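Local coordinates for protein type IV pilin structural subunit (Pseudomonas aeruginosa, PDB 3JYZ) that forms the structural subunit of type IV pili, probably packing through its N-terminal helix into filaments that serve surface attachment and twitching motility, at residues S91-D96 and T133-G138; T58-D63 and I70-V75. All blocks are in the same frame, centred on the assembly; numbering follows the deposited sequence.

Contact 1: residues S91-D96 and T133-G138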
loop_
_atom_site.group_PDB
_atom_site.type_symbol
_atom_site.label_atom_id
_atom_site.label_comp_id
_atom_site.label_asym_id
_atom_site.label_seq_id
_atom_site.Cartn_x
_atom_site.Cartn_y
_atom_site.Cartn_z
ATOM N N SER A 91 -4.180 1.023 0.927
ATOM C CA SER A 91 -5.193 2.014 0.566
ATOM C C SER A 91 -5.341 3.029 1.697
ATOM O O SER A 91 -5.618 2.648 2.836
ATOM C CB SER A 91 -6.531 1.316 0.313
ATOM O OG SER A 91 -6.429 0.367 -0.743
ATOM N N PRO A 92 -5.141 4.321 1.398
ATOM C CA PRO A 92 -5.197 5.366 2.434
ATOM C C PRO A 92 -6.572 6.020 2.613
ATOM O O PRO A 92 -7.337 6.177 1.656
ATOM C CB PRO A 92 -4.203 6.417 1.932
ATOM C CG PRO A 92 -4.188 6.247 0.437
ATOM C CD PRO A 92 -4.642 4.834 0.108
ATOM N N TYR A 93 -6.857 6.410 3.856
ATOM C CA TYR A 93 -8.107 7.073 4.222
ATOM C C TYR A 93 -7.806 8.218 5.163
ATOM O O TYR A 93 -6.851 8.172 5.919
ATOM C CB TYR A 93 -9.045 6.090 4.934
ATOM C CG TYR A 93 -9.435 4.935 4.056
ATOM C CD1 TYR A 93 -8.559 3.875 3.840
ATOM C CD2 TYR A 93 -10.665 4.915 3.411
ATOM C CE1 TYR A 93 -8.906 2.827 3.012
ATOM C CE2 TYR A 93 -11.021 3.862 2.578
ATOM C CZ TYR A 93 -10.132 2.819 2.384
ATOM O OH TYR A 93 -10.479 1.760 1.559
ATOM N N ILE A 94 -8.623 9.261 5.117
ATOM C CA ILE A 94 -8.537 10.292 6.135
ATOM C C ILE A 94 -9.614 10.063 7.176
ATOM O O ILE A 94 -10.778 9.838 6.844
ATOM C CB ILE A 94 -8.628 11.714 5.546
ATOM C CG1 ILE A 94 -7.270 12.106 4.964
ATOM C CG2 ILE A 94 -9.028 12.717 6.629
ATOM C CD1 ILE A 94 -7.284 13.339 4.124
ATOM N N ASN A 95 -9.177 10.081 8.431
ATOM C CA ASN A 95 -10.022 9.924 9.601
ATOM C C ASN A 95 -10.224 11.289 10.248
ATOM O O ASN A 95 -9.268 11.901 10.724
ATOM C CB ASN A 95 -9.310 8.991 10.585
ATOM C CG ASN A 95 -9.942 8.992 11.957
ATOM O OD1 ASN A 95 -11.127 9.267 12.101
ATOM N ND2 ASN A 95 -9.146 8.674 12.976
ATOM N N ASP A 96 -11.464 11.766 10.251
ATOM C CA ASP A 96 -11.779 13.071 10.830
ATOM C C ASP A 96 -12.163 12.986 12.309
ATOM O O ASP A 96 -12.612 13.968 12.899
ATOM C CB ASP A 96 -12.886 13.766 10.026
ATOM C CG ASP A 96 -14.253 13.116 10.206
ATOM O OD1 ASP A 96 -14.347 12.063 10.867
ATOM O OD2 ASP A 96 -15.249 13.668 9.689
ATOM N N THR A 133 -13.534 -0.058 4.200
ATOM C CA THR A 133 -14.319 -0.511 3.072
ATOM C C THR A 133 -13.767 0.070 1.759
ATOM O O THR A 133 -13.186 1.148 1.753
ATOM C CB THR A 133 -15.796 -0.106 3.298
ATOM O OG1 THR A 133 -15.893 1.312 3.438
ATOM C CG2 THR A 133 -16.377 -0.812 4.496
ATOM N N GLY A 134 -13.991 -0.624 0.779
ATOM C CA GLY A 134 -13.701 -0.138 -0.564
ATOM C C GLY A 134 -12.343 -0.465 -1.180
ATOM O O GLY A 134 -12.061 -0.043 -2.306
HETATM N N MSE A 135 -11.505 -1.216 -0.472
HETATM C CA MSE A 135 -10.146 -1.494 -0.951
HETATM C C MSE A 135 -10.123 -2.415 -2.150
HETATM O O MSE A 135 -10.855 -3.397 -2.195
HETATM C CB MSE A 135 -9.305 -2.184 0.129
HETATM C CG MSE A 135 -9.174 -1.438 1.419
HETATM SE SE MSE A 135 -10.697 -1.816 2.583
HETATM C CE MSE A 135 -10.470 -3.742 2.820
ATOM N N ALA A 136 -9.240 -2.127 -3.098
ATOM C CA ALA A 136 -8.934 -3.093 -4.147
ATOM C C ALA A 136 -8.264 -4.322 -3.535
ATOM O O ALA A 136 -7.703 -4.261 -2.440
ATOM C CB ALA A 136 -8.034 -2.475 -5.196
ATOM N N ALA A 137 -8.310 -5.437 -4.251
ATOM C CA ALA A 137 -7.701 -6.659 -3.750
ATOM C C ALA A 137 -6.266 -6.805 -4.238
ATOM O O ALA A 137 -5.953 -6.488 -5.382
ATOM C CB ALA A 137 -8.522 -7.867 -4.168
ATOM N N GLY A 138 -5.392 -7.280 -3.358
ATOM C CA GLY A 138 -4.066 -7.703 -3.763
ATOM C C GLY A 138 -4.102 -9.149 -4.236
ATOM O O GLY A 138 -5.183 -9.694 -4.507
HETATM O O HOH W 1 -7.850 0.407 -3.088
#
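The phenol ring of Tyr93 meets Met135, a selenomethionine here, at its hydroxyl end: Met135 CG lies at the ring edge, near the ring plane, 3.5 Å from Tyr93 OH. The carbonyl of Thr133 approaches the same end obliquely, and the ring also meets Phe132, the residue just before 133-138, with the two planes at about 50°. Tyr93 OH donates a hydrogen bond of 2.8 Å to Thr133 O, standing 47° above the carbonyl plane. The Met135 side chain crosses the tyrosine at about a right angle and is bent at chi2 and chi3, with SE 3.7 Å from Tyr93 OH. Two residues earlier in the strand, Ser91 carries OG beside its backbone N (chi1 -60°), 3.9 Å from Met135 CG. A water bridges Ser91 OG, at 2.7 Å, and Ala136 N, from which it accepts at 2.9 Å. Ala136 O is taken in turn by Thr120 OG1. The segment 133-138 has no regular secondary structure and belongs to the loop closed by the Cys119-Cys149 disulfide, the D-region of type IV pilins. One direct bond from Tyr93 OH and one water bridge from Ser91 OG join this irregular loop to strand 87-95, a chiefly polar link with selenomethionine methylenes packed between.

Contact 2: residues T58-D63 and I70-V75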
loop_
_atom_site.group_PDB
_atom_site.type_symbol
_atom_site.label_atom_id
_atom_site.label_comp_id
_atom_site.label_asym_id
_atom_site.label_seq_id
_atom_site.Cartn_x
_atom_site.Cartn_y
_atom_site.Cartn_z
ATOM N N THR A 58 9.915 -5.883 -6.235
ATOM C CA THR A 58 10.089 -5.349 -7.585
ATOM C C THR A 58 9.792 -3.855 -7.613
ATOM O O THR A 58 10.559 -3.069 -8.166
ATOM C CB THR A 58 9.162 -6.066 -8.575
ATOM O OG1 THR A 58 9.620 -7.411 -8.752
ATOM C CG2 THR A 58 9.139 -5.365 -9.933
ATOM N N SER A 59 8.690 -3.458 -6.986
ATOM C CA SER A 59 8.240 -2.080 -7.085
ATOM C C SER A 59 7.248 -1.733 -5.989
ATOM O O SER A 59 6.541 -2.605 -5.477
ATOM C CB SER A 59 7.609 -1.829 -8.460
ATOM O OG SER A 59 6.501 -2.687 -8.685
ATOM N N VAL A 60 7.222 -0.452 -5.635
ATOM C CA VAL A 60 6.257 0.104 -4.695
ATOM C C VAL A 60 5.751 1.350 -5.396
ATOM O O VAL A 60 6.446 2.363 -5.441
ATOM C CB VAL A 60 6.944 0.499 -3.378
ATOM C CG1 VAL A 60 5.936 1.095 -2.404
ATOM C CG2 VAL A 60 7.655 -0.716 -2.760
ATOM N N LEU A 61 4.557 1.267 -5.977
ATOM C CA LEU A 61 4.086 2.342 -6.849
ATOM C C LEU A 61 2.759 2.927 -6.394
ATOM O O LEU A 61 1.834 2.196 -6.026
ATOM C CB LEU A 61 3.964 1.843 -8.292
ATOM C CG LEU A 61 5.304 1.627 -9.002
ATOM C CD1 LEU A 61 5.094 0.844 -10.290
ATOM C CD2 LEU A 61 6.016 2.950 -9.282
HETATM N N MSE A 62 2.662 4.251 -6.448
HETATM C CA MSE A 62 1.398 4.930 -6.195
HETATM C C MSE A 62 0.557 4.965 -7.463
HETATM O O MSE A 62 1.074 5.129 -8.565
HETATM C CB MSE A 62 1.644 6.349 -5.702
HETATM C CG MSE A 62 2.296 6.386 -4.346
HETATM SE SE MSE A 62 2.671 8.190 -3.727
HETATM C CE MSE A 62 0.878 8.899 -3.616
ATOM N N ASP A 63 -0.745 4.794 -7.298
ATOM C CA ASP A 63 -1.653 4.751 -8.434
ATOM C C ASP A 63 -1.420 5.936 -9.371
ATOM O O ASP A 63 -1.345 7.079 -8.922
ATOM C CB ASP A 63 -3.080 4.754 -7.900
ATOM C CG ASP A 63 -4.108 4.634 -8.988
ATOM O OD1 ASP A 63 -4.479 5.681 -9.560
ATOM O OD2 ASP A 63 -4.570 3.504 -9.243
ATOM N N ILE A 70 -1.235 2.441 -2.939
ATOM C CA ILE A 70 0.084 1.883 -3.214
ATOM C C ILE A 70 0.004 0.395 -3.540
ATOM O O ILE A 70 -0.618 -0.374 -2.815
ATOM C CB ILE A 70 1.018 2.056 -1.994
ATOM C CG1 ILE A 70 1.287 3.540 -1.725
ATOM C CG2 ILE A 70 2.337 1.298 -2.199
ATOM C CD1 ILE A 70 1.977 3.828 -0.396
ATOM N N THR A 71 0.644 -0.013 -4.630
ATOM C CA THR A 71 0.775 -1.432 -4.946
ATOM C C THR A 71 2.215 -1.854 -4.729
ATOM O O THR A 71 3.139 -1.259 -5.301
ATOM C CB THR A 71 0.391 -1.725 -6.404
ATOM O OG1 THR A 71 -0.962 -1.317 -6.618
ATOM C CG2 THR A 71 0.532 -3.213 -6.716
ATOM N N ILE A 72 2.409 -2.863 -3.887
ATOM C CA ILE A 72 3.721 -3.465 -3.718
ATOM C C ILE A 72 3.740 -4.755 -4.522
ATOM O O ILE A 72 2.886 -5.633 -4.329
ATOM C CB ILE A 72 3.993 -3.819 -2.266
ATOM C CG1 ILE A 72 3.829 -2.590 -1.374
ATOM C CG2 ILE A 72 5.389 -4.423 -2.125
ATOM C CD1 ILE A 72 3.880 -2.942 0.110
ATOM N N THR A 73 4.704 -4.855 -5.435
ATOM C CA THR A 73 4.888 -6.048 -6.246
ATOM C C THR A 73 6.158 -6.750 -5.794
ATOM O O THR A 73 7.226 -6.147 -5.744
ATOM C CB THR A 73 4.988 -5.676 -7.738
ATOM O OG1 THR A 73 3.775 -5.033 -8.151
ATOM C CG2 THR A 73 5.234 -6.930 -8.596
ATOM N N TYR A 74 6.040 -8.029 -5.450
ATOM C CA TYR A 74 7.171 -8.798 -4.944
ATOM C C TYR A 74 7.857 -9.605 -6.034
ATOM O O TYR A 74 7.225 -9.972 -7.015
ATOM C CB TYR A 74 6.681 -9.744 -3.847
ATOM C CG TYR A 74 6.277 -8.982 -2.620
ATOM C CD1 TYR A 74 7.200 -8.697 -1.636
ATOM C CD2 TYR A 74 4.983 -8.500 -2.474
ATOM C CE1 TYR A 74 6.850 -7.979 -0.513
ATOM C CE2 TYR A 74 4.619 -7.772 -1.348
ATOM C CZ TYR A 74 5.560 -7.525 -0.373
ATOM O OH TYR A 74 5.244 -6.805 0.763
ATOM N N VAL A 75 9.149 -9.867 -5.853
ATOM C CA VAL A 75 9.863 -10.763 -6.758
ATOM C C VAL A 75 9.501 -12.184 -6.330
ATOM O O VAL A 75 10.036 -12.706 -5.349
ATOM C CB VAL A 75 11.384 -10.538 -6.719
ATOM C CG1 VAL A 75 12.057 -11.294 -7.874
ATOM C CG2 VAL A 75 11.707 -9.036 -6.801
HETATM O O HOH W 2 3.935 -2.291 -7.798
HETATM O O HOH W 3 -1.200 1.405 -6.995
#
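A classic beta bulge sets two residues, Thr58 and Ser59, opposite the single residue Thr73 at one end of the antiparallel hairpin of strands 57-62 and 70-74. Thr73 O takes both amides, closely from Thr58 N at 2.7 Å, with the N-H bent to 135°, and weakly from Ser59 N at 3.3 Å. Beyond the bulge the pairing is regular: Thr73 N donates to Ser59 O, and Leu61 and Thr71 exchange two bonds. On the face of Ser59, Leu61, Thr71 and Thr73, one water joins Ser59 OG (2.7 Å), Thr71 O and Thr73 OG1 (2.8 Å); another bonds Thr71 OG1 and, at a longer distance, Leu61 O. The other face is apolar. Val60 CG1, anti to the backbone N (chi1 179°), reaches Ile70 CG2 at 3.6 Å, the two side chains crossing at a slant, while Met62 CG meets Ile70 CG1 at 4.0 Å. At the bulge itself, Thr58 OG1 packs against Val75 CG2 at 3.3 Å, those side chains crossing at about a right angle. The apolar face lies on helix 4-28, with Val60 on Ala18, Ile70 on Ala21, Ile72 on Leu15 and Met62 on Ile25. Helix 33-49 flanks the outer strand, where Trp43 NE1 bonds Val60 O, and strand 87-95 pairs with the far edge of strand 70-74.

In the fold
Contact 2 is complete in the sequence before the first segment of contact 1 begins. Their centres are about 16 Å apart, across the middle of the chain, and their nearest atoms stay about 5 Å from one another. One antiparallel sheet joins them: strand 70-74 of contact 2 is the immediate neighbour of strand 87-95, which carries the 91-96 segment of contact 1. The hairpin thus sets one edge of the sheet near helices 4-28 and 33-49, while contact 1 ties the disulfide-bounded C-terminal region to the middle of the same sheet. This matches the pilin fold, in which a sheet packs on the long N-terminal helix and bears a disulfide-closed loop.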